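Pyridoxamine 5-phosphate-dependent dehydrase (Escherichia coli, PDB 3B8X) removes the C3'-hydroxyl of GDP-4-keto-6-deoxy-D-mannose by a combined transamination and deoxygenation that depends on pyridoxal phosphate, a step in the biosynthesis of L-colitose. Local coordinates at residues E82-A87 and E119-A124; G198-D203 and H209-I214; N227-V232 and F244-Y249; T337-K342 and N356-A361. The protein carries 1 engineered substitution. All coordinates share one frame; numbering follows the deposited sequence. Where two conformers were deposited one is given.

Contact 1 of 4, residues E82-A87 and E119-A124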
loop_
_atom_site.group_PDB
_atom_site.type_symbol
_atom_site.label_atom_id
_atom_site.label_comp_id
_atom_site.label_asym_id
_atom_site.label_seq_id
_atom_site.Cartn_x
_atom_site.Cartn_y
_atom_site.Cartn_z
ATOM N N GLU B 82 -4.875 -3.978 24.268
ATOM C CA GLU B 82 -4.151 -2.747 24.579
ATOM C C GLU B 82 -2.707 -2.653 24.074
ATOM O O GLU B 82 -1.873 -3.531 24.344
ATOM C CB GLU B 82 -4.191 -2.419 26.075
ATOM C CG GLU B 82 -3.461 -1.088 26.413
ATOM C CD GLU B 82 -3.372 -0.810 27.910
ATOM O OE1 GLU B 82 -4.439 -0.505 28.500
ATOM O OE2 GLU B 82 -2.255 -0.933 28.484
ATOM N N ILE B 83 -2.435 -1.550 23.367
ATOM C CA ILE B 83 -1.103 -1.222 22.854
ATOM C C ILE B 83 -0.787 0.243 23.251
ATOM O O ILE B 83 -1.619 1.165 23.075
ATOM C CB ILE B 83 -0.935 -1.490 21.313
ATOM C CG1 ILE B 83 0.483 -1.142 20.850
ATOM C CG2 ILE B 83 -1.898 -0.668 20.480
ATOM C CD1 ILE B 83 1.079 -2.101 19.842
ATOM N N ILE B 84 0.404 0.434 23.829
ATOM C CA ILE B 84 0.877 1.748 24.286
ATOM C C ILE B 84 1.833 2.283 23.200
ATOM O O ILE B 84 2.618 1.534 22.621
ATOM C CB ILE B 84 1.753 1.568 25.568
ATOM C CG1 ILE B 84 0.894 1.234 26.789
ATOM C CG2 ILE B 84 2.650 2.779 25.827
ATOM C CD1 ILE B 84 1.721 0.707 27.945
ATOM N N VAL B 85 1.741 3.571 22.903
ATOM C CA VAL B 85 2.614 4.210 21.920
ATOM C C VAL B 85 2.937 5.589 22.510
ATOM O O VAL B 85 2.118 6.133 23.282
ATOM C CB VAL B 85 1.830 4.553 20.627
ATOM C CG1 VAL B 85 1.541 3.308 19.838
ATOM C CG2 VAL B 85 0.549 5.286 20.966
ATOM N N PRO B 86 4.064 6.177 22.096
ATOM C CA PRO B 86 4.402 7.555 22.509
ATOM C C PRO B 86 3.457 8.527 21.801
ATOM O O PRO B 86 2.796 8.186 20.814
ATOM C CB PRO B 86 5.835 7.738 21.989
ATOM C CG PRO B 86 5.894 6.834 20.784
ATOM C CD PRO B 86 5.102 5.600 21.222
ATOM N N ALA B 87 3.373 9.729 22.343
ATOM C CA ALA B 87 2.482 10.788 21.908
ATOM C C ALA B 87 2.956 11.465 20.643
ATOM O O ALA B 87 2.217 12.242 20.066
ATOM C CB ALA B 87 2.333 11.844 23.027
ATOM N N GLU B 119 9.724 6.937 32.748
ATOM C CA GLU B 119 8.945 6.888 33.958
ATOM C C GLU B 119 7.472 6.767 33.621
ATOM O O GLU B 119 6.770 5.955 34.215
ATOM C CB GLU B 119 9.202 8.098 34.834
ATOM C CG GLU B 119 10.464 7.921 35.636
ATOM C CD GLU B 119 10.576 6.547 36.287
ATOM O OE1 GLU B 119 9.740 6.260 37.171
ATOM O OE2 GLU B 119 11.504 5.773 35.934
ATOM N N SER B 120 6.982 7.569 32.681
ATOM C CA SER B 120 5.556 7.477 32.365
ATOM C C SER B 120 5.212 6.117 31.785
ATOM O O SER B 120 4.073 5.626 31.885
ATOM C CB SER B 120 5.130 8.541 31.369
ATOM O OG SER B 120 5.380 9.854 31.863
ATOM N N LEU B 121 6.207 5.513 31.156
ATOM C CA LEU B 121 5.927 4.251 30.535
ATOM C C LEU B 121 5.722 3.234 31.649
ATOM O O LEU B 121 4.785 2.427 31.623
ATOM C CB LEU B 121 7.048 3.874 29.556
ATOM C CG LEU B 121 6.968 2.437 29.007
ATOM C CD1 LEU B 121 5.642 2.103 28.320
ATOM C CD2 LEU B 121 8.162 2.043 28.152
ATOM N N LYS B 122 6.584 3.309 32.655
ATOM C CA LYS B 122 6.518 2.385 33.791
ATOM C C LYS B 122 5.139 2.434 34.478
ATOM O O LYS B 122 4.569 1.400 34.878
ATOM C CB LYS B 122 7.650 2.733 34.759
ATOM C CG LYS B 122 8.090 1.626 35.713
ATOM C CD LYS B 122 8.614 2.203 37.063
ATOM C CE LYS B 122 10.161 2.186 37.124
ATOM N NZ LYS B 122 10.774 3.043 38.186
ATOM N N GLU B 123 4.586 3.634 34.595
ATOM C CA GLU B 123 3.281 3.864 35.227
ATOM C C GLU B 123 2.130 3.286 34.407
ATOM O O GLU B 123 1.118 2.773 34.928
ATOM C CB GLU B 123 3.048 5.372 35.260
ATOM C CG GLU B 123 2.553 6.030 36.552
ATOM C CD GLU B 123 2.177 7.523 36.357
ATOM O OE1 GLU B 123 2.917 8.280 35.655
ATOM O OE2 GLU B 123 1.123 7.931 36.907
ATOM N N ALA B 124 2.272 3.462 33.101
ATOM C CA ALA B 124 1.244 3.062 32.148
ATOM C C ALA B 124 1.030 1.561 31.924
ATOM O O ALA B 124 -0.060 1.129 31.527
ATOM C CB ALA B 124 1.529 3.733 30.812
#
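Ile-84, on strand 82-86, faces Leu-121 and Ala-124 of helix 119-124, and the two axes run close to antiparallel, at 168°, 10.4 Å apart at their closest. This is a beta-alpha-beta crossover of the large sheet in the aspartate aminotransferase fold: the helix lies on the connection from strand 103-107 to strand 129-135, and strand 82-86 runs between those two in the sheet, so the helix passes over its face. Ile-84 does most of the touching and uses both of its branches. With chi1 at -74°, CG2 stands anti to the backbone N while CG1 lies beside that N, and the two arms spread along the helix. CG2 meets Leu-121 CD1 at 4.0 Å, the two side chains crossing at a slant. The longer arm, nearly extended through chi2, carries CD1 up to the last turn, where it sits 4.2 Å from Ala-124 CB and 4.0 Å from Ala-124 O. Leu-121 does not set out straight at the strand; it is its outer end that closes in, through CD1. Val-107, Ile-116 and Val-125 pack round Ile-84 as well, leaving the interface largely apolar around it. Polar groups gather at its border. Glu-82 is buried, but its OE2 accepts a hydrogen bond from Thr-129 OG1 and forms a salt bridge with Lys-105, whose NZ is also hydrogen-bonded to the carbonyl O of Ala-124. Lys-105 thereby ties strand to helix end across a gap of 4.3 Å between Glu-82 OE2 and Ala-124 O.

Contact 2 of 4, residues G198-D203 and H209-I214. With NA (sodium ion), chain N.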
loop_
_atom_site.group_PDB
_atom_site.type_symbol
_atom_site.label_atom_id
_atom_site.label_comp_id
_atom_site.label_asym_id
_atom_site.label_seq_id
_atom_site.Cartn_x
_atom_site.Cartn_y
_atom_site.Cartn_z
ATOM N N GLY B 198 9.904 0.405 2.181
ATOM C CA GLY B 198 9.852 0.120 3.600
ATOM C C GLY B 198 10.377 -1.309 3.804
ATOM O O GLY B 198 10.636 -2.010 2.847
ATOM N N CYS B 199 10.559 -1.718 5.052
ATOM C CA CYS B 199 11.042 -3.060 5.326
ATOM C C CYS B 199 10.633 -3.433 6.731
ATOM O O CYS B 199 10.620 -2.578 7.612
ATOM C CB CYS B 199 12.562 -3.065 5.267
ATOM S SG CYS B 199 13.271 -4.655 4.773
ATOM N N ILE B 200 10.326 -4.706 6.924
ATOM C CA ILE B 200 9.990 -5.220 8.252
ATOM C C ILE B 200 11.049 -6.270 8.487
ATOM O O ILE B 200 11.295 -7.096 7.623
ATOM C CB ILE B 200 8.610 -5.940 8.338
ATOM C CG1 ILE B 200 7.507 -5.023 7.778
ATOM C CG2 ILE B 200 8.298 -6.258 9.824
ATOM C CD1 ILE B 200 7.014 -5.455 6.370
ATOM N N VAL B 201 11.647 -6.252 9.671
ATOM C CA VAL B 201 12.646 -7.238 10.026
ATOM C C VAL B 201 12.111 -7.986 11.268
ATOM O O VAL B 201 11.337 -7.438 12.058
ATOM C CB VAL B 201 14.046 -6.596 10.324
ATOM C CG1 VAL B 201 14.456 -5.655 9.202
ATOM C CG2 VAL B 201 14.029 -5.867 11.653
ATOM N N THR B 202 12.517 -9.248 11.386
ATOM C CA THR B 202 12.131 -10.108 12.497
ATOM C C THR B 202 13.073 -11.301 12.551
ATOM O O THR B 202 13.910 -11.524 11.641
ATOM C CB THR B 202 10.635 -10.514 12.443
ATOM O OG1 THR B 202 10.284 -11.334 13.564
ATOM C CG2 THR B 202 10.320 -11.240 11.138
ATOM N N ASP B 203 13.008 -12.011 13.677
ATOM C CA ASP B 203 13.837 -13.197 13.860
ATOM C C ASP B 203 12.872 -14.370 13.868
ATOM O O ASP B 203 13.281 -15.517 13.823
ATOM C CB ASP B 203 14.603 -13.128 15.172
ATOM C CG ASP B 203 15.772 -12.202 15.102
ATOM O OD1 ASP B 203 16.321 -11.922 13.996
ATOM O OD2 ASP B 203 16.149 -11.766 16.204
ATOM N N HIS B 209 7.036 -15.690 7.469
ATOM C CA HIS B 209 6.135 -16.266 6.489
ATOM C C HIS B 209 4.801 -15.519 6.420
ATOM O O HIS B 209 4.281 -15.297 5.324
ATOM C CB HIS B 209 5.955 -17.773 6.782
ATOM C CG HIS B 209 7.204 -18.559 6.521
ATOM N ND1 HIS B 209 7.356 -19.889 6.870
ATOM C CD2 HIS B 209 8.372 -18.180 5.950
ATOM C CE1 HIS B 209 8.560 -20.295 6.502
ATOM N NE2 HIS B 209 9.200 -19.275 5.953
ATOM N N ILE B 210 4.259 -15.091 7.564
ATOM C CA ILE B 210 2.977 -14.384 7.524
ATOM C C ILE B 210 3.165 -13.112 6.720
ATOM O O ILE B 210 2.304 -12.705 5.937
ATOM C CB ILE B 210 2.465 -13.987 8.921
ATOM C CG1 ILE B 210 1.902 -15.211 9.682
ATOM C CG2 ILE B 210 1.362 -12.977 8.778
ATOM C CD1 ILE B 210 1.818 -15.071 11.254
ATOM N N LEU B 211 4.307 -12.496 6.903
ATOM C CA LEU B 211 4.590 -11.248 6.191
ATOM C C LEU B 211 4.645 -11.505 4.686
ATOM O O LEU B 211 4.064 -10.756 3.892
ATOM C CB LEU B 211 5.897 -10.589 6.673
ATOM C CG LEU B 211 5.756 -10.056 8.114
ATOM C CD1 LEU B 211 7.100 -9.767 8.777
ATOM C CD2 LEU B 211 4.874 -8.770 8.172
ATOM N N LEU B 212 5.333 -12.574 4.293
ATOM C CA LEU B 212 5.472 -12.911 2.873
ATOM C C LEU B 212 4.134 -13.157 2.201
ATOM O O LEU B 212 3.957 -12.865 1.006
ATOM C CB LEU B 212 6.333 -14.144 2.695
ATOM C CG LEU B 212 7.808 -13.969 3.090
ATOM C CD1 LEU B 212 8.443 -15.339 3.026
ATOM C CD2 LEU B 212 8.502 -13.003 2.155
ATOM N N CYS B 213 3.200 -13.713 2.964
ATOM C CA CYS B 213 1.856 -13.969 2.444
ATOM C C CYS B 213 1.004 -12.700 2.311
ATOM O O CYS B 213 0.381 -12.457 1.281
ATOM C CB CYS B 213 1.160 -14.947 3.402
ATOM S SG CYS B 213 -0.589 -15.332 3.025
ATOM N N ILE B 214 0.958 -11.895 3.380
ATOM C CA ILE B 214 0.117 -10.706 3.359
ATOM C C ILE B 214 0.650 -9.528 2.542
ATOM O O ILE B 214 -0.103 -8.571 2.234
ATOM C CB ILE B 214 -0.351 -10.316 4.735
ATOM C CG1 ILE B 214 0.860 -9.989 5.624
ATOM C CG2 ILE B 214 -1.292 -11.367 5.274
ATOM C CD1 ILE B 214 0.416 -9.370 6.965
HETATM NA NA NA N . 16.036 -9.276 17.130
HETATM O O HOH W 1 13.716 -9.587 18.052
HETATM O O HOH W 2 16.386 -9.979 19.522
HETATM O O HOH W 3 15.009 -8.646 14.690
HETATM O O HOH W 4 18.505 -9.335 16.235
#
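Leu-211 reaches out from helix 209-214 and lays one methyl, CD1, against strand 198-202. That methyl rests 3.9 Å from Ile-200 CG2 and 4.1 Å from Ile-200 CB, and 4.3 Å from the methyl CG2 of Thr-202, the next residue pointing to the same face of the strand. Leu-211 CG is anti to its own carbonyl carbon (chi1 -69°), which sends the branch off the helix toward the sheet. Thr-202 turns its two ends to different tasks: the methyl joins the apolar patch, while OG1 is hydrogen-bonded to Leu-180 O and Asp-204 N. Further out, Leu-64 of helix 58-68 and Val-53 of the adjoining strand 51-55 pack on Leu-211, and Met-181 of the strand on the other flank touches Ile-200. Where the strand ends, Asp-203 OD2 binds a sodium ion at 2.7 Å; Thr-177 O and four waters bring the ligands to six. The other carboxylate oxygen, OD1, is hydrogen-bonded to Lys-50 N. The helix follows its strand directly and folds back over it, the strand-then-helix packing on a mixed sheet that is typical of the large domain of the aspartate aminotransferase fold.

Contact 3 of 4, residues N227-V232 and F244-Y249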
loop_
_atom_site.group_PDB
_atom_site.type_symbol
_atom_site.label_atom_id
_atom_site.label_comp_id
_atom_site.label_asym_id
_atom_site.label_seq_id
_atom_site.Cartn_x
_atom_site.Cartn_y
_atom_site.Cartn_z
ATOM N N ASN B 227 5.972 -24.214 5.044
ATOM C CA ASN B 227 5.962 -22.852 5.581
ATOM C C ASN B 227 5.027 -22.841 6.756
ATOM O O ASN B 227 4.174 -23.706 6.874
ATOM C CB ASN B 227 5.452 -21.858 4.525
ATOM C CG ASN B 227 4.016 -22.106 4.165
ATOM O OD1 ASN B 227 3.098 -21.726 4.904
ATOM N ND2 ASN B 227 3.817 -22.898 3.113
ATOM N N LYS B 228 5.170 -21.842 7.611
ATOM C CA LYS B 228 4.335 -21.757 8.805
ATOM C C LYS B 228 2.904 -21.357 8.575
ATOM O O LYS B 228 2.112 -21.310 9.530
ATOM C CB LYS B 228 4.961 -20.725 9.745
ATOM C CG LYS B 228 6.264 -21.178 10.431
ATOM C CD LYS B 228 6.915 -22.393 9.788
ATOM C CE LYS B 228 7.934 -23.023 10.737
ATOM N NZ LYS B 228 7.525 -24.381 11.203
ATOM N N VAL B 229 2.558 -20.989 7.349
ATOM C CA VAL B 229 1.206 -20.493 7.165
ATOM C C VAL B 229 0.292 -21.596 6.725
ATOM O O VAL B 229 -0.828 -21.720 7.212
ATOM C CB VAL B 229 1.093 -19.301 6.104
ATOM C CG1 VAL B 229 -0.351 -18.833 6.011
ATOM C CG2 VAL B 229 2.022 -18.117 6.518
ATOM N N THR B 230 0.740 -22.356 5.743
ATOM C CA THR B 230 -0.123 -23.398 5.227
ATOM C C THR B 230 0.511 -24.756 5.492
ATOM O O THR B 230 -0.039 -25.793 5.124
ATOM C CB THR B 230 -0.296 -23.235 3.717
ATOM O OG1 THR B 230 0.949 -23.573 3.099
ATOM C CG2 THR B 230 -0.678 -21.782 3.376
ATOM N N GLY B 231 1.650 -24.752 6.176
ATOM C CA GLY B 231 2.263 -26.008 6.533
ATOM C C GLY B 231 2.997 -26.593 5.361
ATOM O O GLY B 231 4.227 -26.488 5.270
ATOM N N VAL B 232 2.257 -27.235 4.464
ATOM C CA VAL B 232 2.912 -27.815 3.297
ATOM C C VAL B 232 2.198 -27.502 2.001
ATOM O O VAL B 232 1.016 -27.803 1.867
ATOM C CB VAL B 232 3.151 -29.338 3.446
ATOM C CG1 VAL B 232 3.830 -29.889 2.170
ATOM C CG2 VAL B 232 4.040 -29.588 4.650
ATOM N N PHE B 244 -5.698 -18.473 -1.845
ATOM C CA PHE B 244 -5.738 -17.308 -0.958
ATOM C C PHE B 244 -5.998 -17.705 0.492
ATOM O O PHE B 244 -7.047 -18.260 0.795
ATOM C CB PHE B 244 -6.834 -16.390 -1.489
ATOM C CG PHE B 244 -6.498 -15.794 -2.813
ATOM C CD1 PHE B 244 -7.293 -16.024 -3.930
ATOM C CD2 PHE B 244 -5.352 -15.026 -2.956
ATOM C CE1 PHE B 244 -7.015 -15.428 -5.166
ATOM C CE2 PHE B 244 -5.043 -14.441 -4.215
ATOM C CZ PHE B 244 -5.883 -14.653 -5.317
ATOM N N VAL B 245 -5.063 -17.388 1.387
ATOM C CA VAL B 245 -5.100 -17.859 2.786
ATOM C C VAL B 245 -5.093 -16.943 3.996
ATOM O O VAL B 245 -5.395 -17.399 5.107
ATOM C CB VAL B 245 -4.017 -18.965 3.002
ATOM C CG1 VAL B 245 -4.203 -20.055 1.941
ATOM C CG2 VAL B 245 -2.575 -18.396 2.859
ATOM N N LEU B 246 -4.697 -15.684 3.822
ATOM C CA LEU B 246 -4.729 -14.694 4.902
ATOM C C LEU B 246 -5.279 -13.408 4.261
ATOM O O LEU B 246 -4.996 -13.157 3.073
ATOM C CB LEU B 246 -3.312 -14.445 5.439
ATOM C CG LEU B 246 -2.857 -15.570 6.361
ATOM C CD1 LEU B 246 -1.478 -15.239 6.800
ATOM C CD2 LEU B 246 -3.777 -15.775 7.577
ATOM N N PRO B 247 -6.061 -12.621 5.005
ATOM C CA PRO B 247 -6.573 -11.343 4.484
ATOM C C PRO B 247 -5.410 -10.339 4.416
ATOM O O PRO B 247 -5.124 -9.643 5.376
ATOM C CB PRO B 247 -7.652 -10.913 5.512
ATOM C CG PRO B 247 -7.652 -11.985 6.617
ATOM C CD PRO B 247 -6.401 -12.833 6.427
ATOM N N GLY B 248 -4.754 -10.248 3.261
ATOM C CA GLY B 248 -3.613 -9.347 3.096
ATOM C C GLY B 248 -3.812 -8.146 2.137
ATOM O O GLY B 248 -4.941 -7.644 1.900
ATOM N N TYR B 249 -2.701 -7.726 1.548
ATOM C CA TYR B 249 -2.737 -6.551 0.669
ATOM C C TYR B 249 -1.825 -6.841 -0.482
ATOM O O TYR B 249 -1.191 -7.880 -0.550
ATOM C CB TYR B 249 -2.058 -5.370 1.440
ATOM C CG TYR B 249 -2.790 -4.990 2.724
ATOM C CD1 TYR B 249 -2.459 -5.588 3.959
ATOM C CD2 TYR B 249 -3.859 -4.082 2.693
ATOM C CE1 TYR B 249 -3.215 -5.288 5.126
ATOM C CE2 TYR B 249 -4.645 -3.801 3.854
ATOM C CZ TYR B 249 -4.295 -4.384 5.088
ATOM O OH TYR B 249 -5.014 -4.075 6.255
#
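Val-229 and Thr-230, in the turn of the small hairpin 226-232, press their methyls against Val-245 and Leu-246 of a loop ahead of the long helix 255-286. Val-229 puts CG1 anti to its backbone N (chi1 -179°), and this one methyl touches two neighbours, 3.9 Å from Val-245 CG2 and 3.8 Å from Leu-246 CD1. Val-245 holds CG2 in the crowded position between its backbone N and carbonyl carbon; there the methyl touches Val-229 and also lies 3.9 Å from Thr-230 CG2, the two side chains meeting at about a right angle. Thr-230 splits its two branches between the hairpin and the loop. OG1 takes the place between N and carbonyl carbon (chi1 70°) and turns back into the hairpin, where Asn-227 ND2 donates to it at 2.9 Å, nearly within its own amide plane; CG2 is left to face the loop. Asn-227 OD1 is gripped twice, by Val-229 N at 2.6 Å, in the carbonyl plane and on a lone pair, and by Thr-230 N at 2.6 Å, tilted out of that plane. The result is an Asx turn within an Asx motif, and ND2 gains a second acceptor in Pro-224 O. Cys-213 of helix 205-214 packs against Val-245 and Leu-246 from the side of the hairpin, and Tyr-349 of the second subunit packs on Leu-246. Asn-227 OD1 and Thr-230 OG1 thus bond inside the turn, His-209 and Lys-73 bind Lys-228 N and Val-229 O from outside, and the join to the loop rests on methyls, held by fit and burial.

Contact 4 of 4, residues T337-K342 and N356-A361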
loop_
_atom_site.group_PDB
_atom_site.type_symbol
_atom_site.label_atom_id
_atom_site.label_comp_id
_atom_site.label_asym_id
_atom_site.label_seq_id
_atom_site.Cartn_x
_atom_site.Cartn_y
_atom_site.Cartn_z
ATOM N N THR B 337 4.514 14.440 13.966
ATOM C CA THR B 337 3.086 14.685 14.330
ATOM C C THR B 337 2.909 15.795 15.395
ATOM O O THR B 337 1.799 16.304 15.608
ATOM C CB THR B 337 2.457 13.440 15.001
ATOM O OG1 THR B 337 3.296 13.026 16.095
ATOM C CG2 THR B 337 2.307 12.283 14.016
ATOM N N GLY B 338 3.986 16.122 16.112
ATOM C CA GLY B 338 3.900 17.038 17.244
ATOM C C GLY B 338 3.097 16.219 18.243
ATOM O O GLY B 338 3.188 14.978 18.254
ATOM N N ASN B 339 2.262 16.885 19.034
ATOM C CA ASN B 339 1.400 16.160 19.954
ATOM C C ASN B 339 0.227 15.564 19.184
ATOM O O ASN B 339 -0.748 16.241 18.825
ATOM C CB ASN B 339 0.827 17.087 21.004
ATOM C CG ASN B 339 -0.168 16.376 21.900
ATOM O OD1 ASN B 339 -0.106 15.160 22.070
ATOM N ND2 ASN B 339 -1.071 17.124 22.489
ATOM N N PHE B 340 0.335 14.279 18.895
ATOM C CA PHE B 340 -0.706 13.639 18.131
ATOM C C PHE B 340 -2.051 13.767 18.839
ATOM O O PHE B 340 -3.086 13.672 18.193
ATOM C CB PHE B 340 -0.348 12.174 17.890
ATOM C CG PHE B 340 -1.149 11.521 16.797
ATOM C CD1 PHE B 340 -0.867 11.787 15.467
ATOM C CD2 PHE B 340 -2.158 10.614 17.094
ATOM C CE1 PHE B 340 -1.591 11.187 14.445
ATOM C CE2 PHE B 340 -2.902 9.997 16.089
ATOM C CZ PHE B 340 -2.629 10.313 14.757
ATOM N N LEU B 341 -2.073 13.968 20.157
ATOM C CA LEU B 341 -3.381 14.014 20.773
ATOM C C LEU B 341 -4.225 15.184 20.392
ATOM O O LEU B 341 -5.406 15.228 20.670
ATOM C CB LEU B 341 -3.354 13.761 22.264
ATOM C CG LEU B 341 -2.901 12.314 22.300
ATOM C CD1 LEU B 341 -1.615 12.143 23.100
ATOM C CD2 LEU B 341 -4.053 11.414 22.730
ATOM N N LYS B 342 -3.640 16.113 19.672
ATOM C CA LYS B 342 -4.433 17.237 19.271
ATOM C C LYS B 342 -5.372 16.838 18.170
ATOM O O LYS B 342 -6.322 17.562 17.881
ATOM C CB LYS B 342 -3.525 18.339 18.743
ATOM C CG LYS B 342 -2.914 17.960 17.419
ATOM C CD LYS B 342 -1.855 18.934 16.940
ATOM C CE LYS B 342 -0.711 18.136 16.278
ATOM N NZ LYS B 342 0.301 18.984 15.566
ATOM N N ASN B 356 -2.097 9.537 32.108
ATOM C CA ASN B 356 -1.708 10.692 32.889
ATOM C C ASN B 356 -1.954 11.926 32.080
ATOM O O ASN B 356 -3.083 12.395 31.957
ATOM C CB ASN B 356 -0.221 10.549 33.222
ATOM C CG ASN B 356 0.292 11.677 34.059
ATOM O OD1 ASN B 356 -0.459 12.344 34.765
ATOM N ND2 ASN B 356 1.594 11.887 34.001
ATOM N N ASN B 357 -0.892 12.446 31.495
ATOM C CA ASN B 357 -1.064 13.584 30.626
ATOM C C ASN B 357 0.061 13.567 29.571
ATOM O O ASN B 357 1.030 12.835 29.693
ATOM C CB ASN B 357 -1.002 14.875 31.447
ATOM C CG ASN B 357 0.371 15.105 32.051
ATOM O OD1 ASN B 357 1.355 15.249 31.331
ATOM N ND2 ASN B 357 0.452 15.085 33.376
ATOM N N VAL B 358 -0.044 14.442 28.587
ATOM C CA VAL B 358 1.018 14.553 27.613
ATOM C C VAL B 358 1.439 16.007 27.557
ATOM O O VAL B 358 1.469 16.634 26.504
ATOM C CB VAL B 358 0.542 14.060 26.241
ATOM C CG1 VAL B 358 0.376 12.529 26.311
ATOM C CG2 VAL B 358 -0.778 14.775 25.864
ATOM N N ASP B 359 1.728 16.573 28.717
ATOM C CA ASP B 359 2.163 17.977 28.748
ATOM C C ASP B 359 3.437 18.239 27.940
ATOM O O ASP B 359 3.599 19.277 27.312
ATOM C CB ASP B 359 2.433 18.380 30.194
ATOM C CG ASP B 359 1.157 18.475 31.038
ATOM O OD1 ASP B 359 0.026 18.280 30.537
ATOM O OD2 ASP B 359 1.294 18.767 32.239
ATOM N N ASN B 360 4.372 17.308 28.006
ATOM C CA ASN B 360 5.613 17.490 27.286
ATOM C C ASN B 360 5.345 17.499 25.805
ATOM O O ASN B 360 5.924 18.298 25.095
ATOM C CB ASN B 360 6.558 16.344 27.561
ATOM C CG ASN B 360 7.201 16.438 28.901
ATOM O OD1 ASN B 360 7.217 17.487 29.525
ATOM N ND2 ASN B 360 7.758 15.344 29.354
ATOM N N ALA B 361 4.518 16.568 25.344
ATOM C CA ALA B 361 4.163 16.454 23.929
ATOM C C ALA B 361 3.486 17.767 23.532
ATOM O O ALA B 361 3.734 18.302 22.447
ATOM C CB ALA B 361 3.220 15.240 23.703
#
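Asn-339 holds CG anti to its backbone N (chi1 175°), swinging its amide over Val-358 and Ala-361, while Leu-341 CG and Val-358 CG1 are each anti to their own carbonyl carbon, and these two side chains cross at about a right angle. Two Asx turns frame the contact, one at Asn-339 leading into the 3-10 segment 340-342 and one at Asn-357 leading into helix 359-367. In the first, Leu-341 N donates to Asn-339 OD1 at 3.0 Å, but from well above the carbonyl plane and not on a lone pair. In the second, Asp-359 N reaches Asn-357 OD1 at 3.0 Å, much less tilted from the plane, along an almost straight N-H (172°). Val-358, the middle residue of the second turn, takes the N-cap position. Its CG2 lies 3.9 Å from Asn-339 OD1, with the side chains again crossed, and its CG1 packs 3.8 Å from Leu-341 CD1, a methyl that lies almost equally near CG2. Phe-106 of strand 103-107 and Tyr-352 and Val-354 of the edge strand 351-354 touch Leu-341 as well. Acidic side chains outside the two segments hold the backbone of both: Asp-108 accepts from Asn-360 N and Ala-361 N at the start of the helix, a place where a negative charge should sit favourably, and Asp-365 takes Asn-339 N and forms a salt bridge with Lys-342. The backbones come nearest at Asn-339 and Ala-361. There the Ala-361 methyl CB touches Asn-339 OD1 at 3.7 Å, and Asn-339 CB lies 3.5 Å from the carbonyl O of Ala-361.

In the fold
The four contacts follow one another along the chain, each closing before the next opens, and fall into two touching pairs, each with centres about 12 Å apart. Contacts 1 and 4 join at Ala-87, just past strand 82-86: its O probably accepts a hydrogen bond from Phe-340 N, and its methyl packs on Val-358 and Ala-361. Contacts 2 and 3 join through helix 205-214, where Ile-214 O and His-209 ND1 pair with the backbone N of Tyr-249 and of Lys-228. The eight-stranded mixed sheet links the pairs through contacts 1 and 2, centres about 26 Å apart. Thr-337 of contact 4 packs on Phe-244 of the second subunit, so contact 4 meets that subunit's contact 3 across the dimer interface.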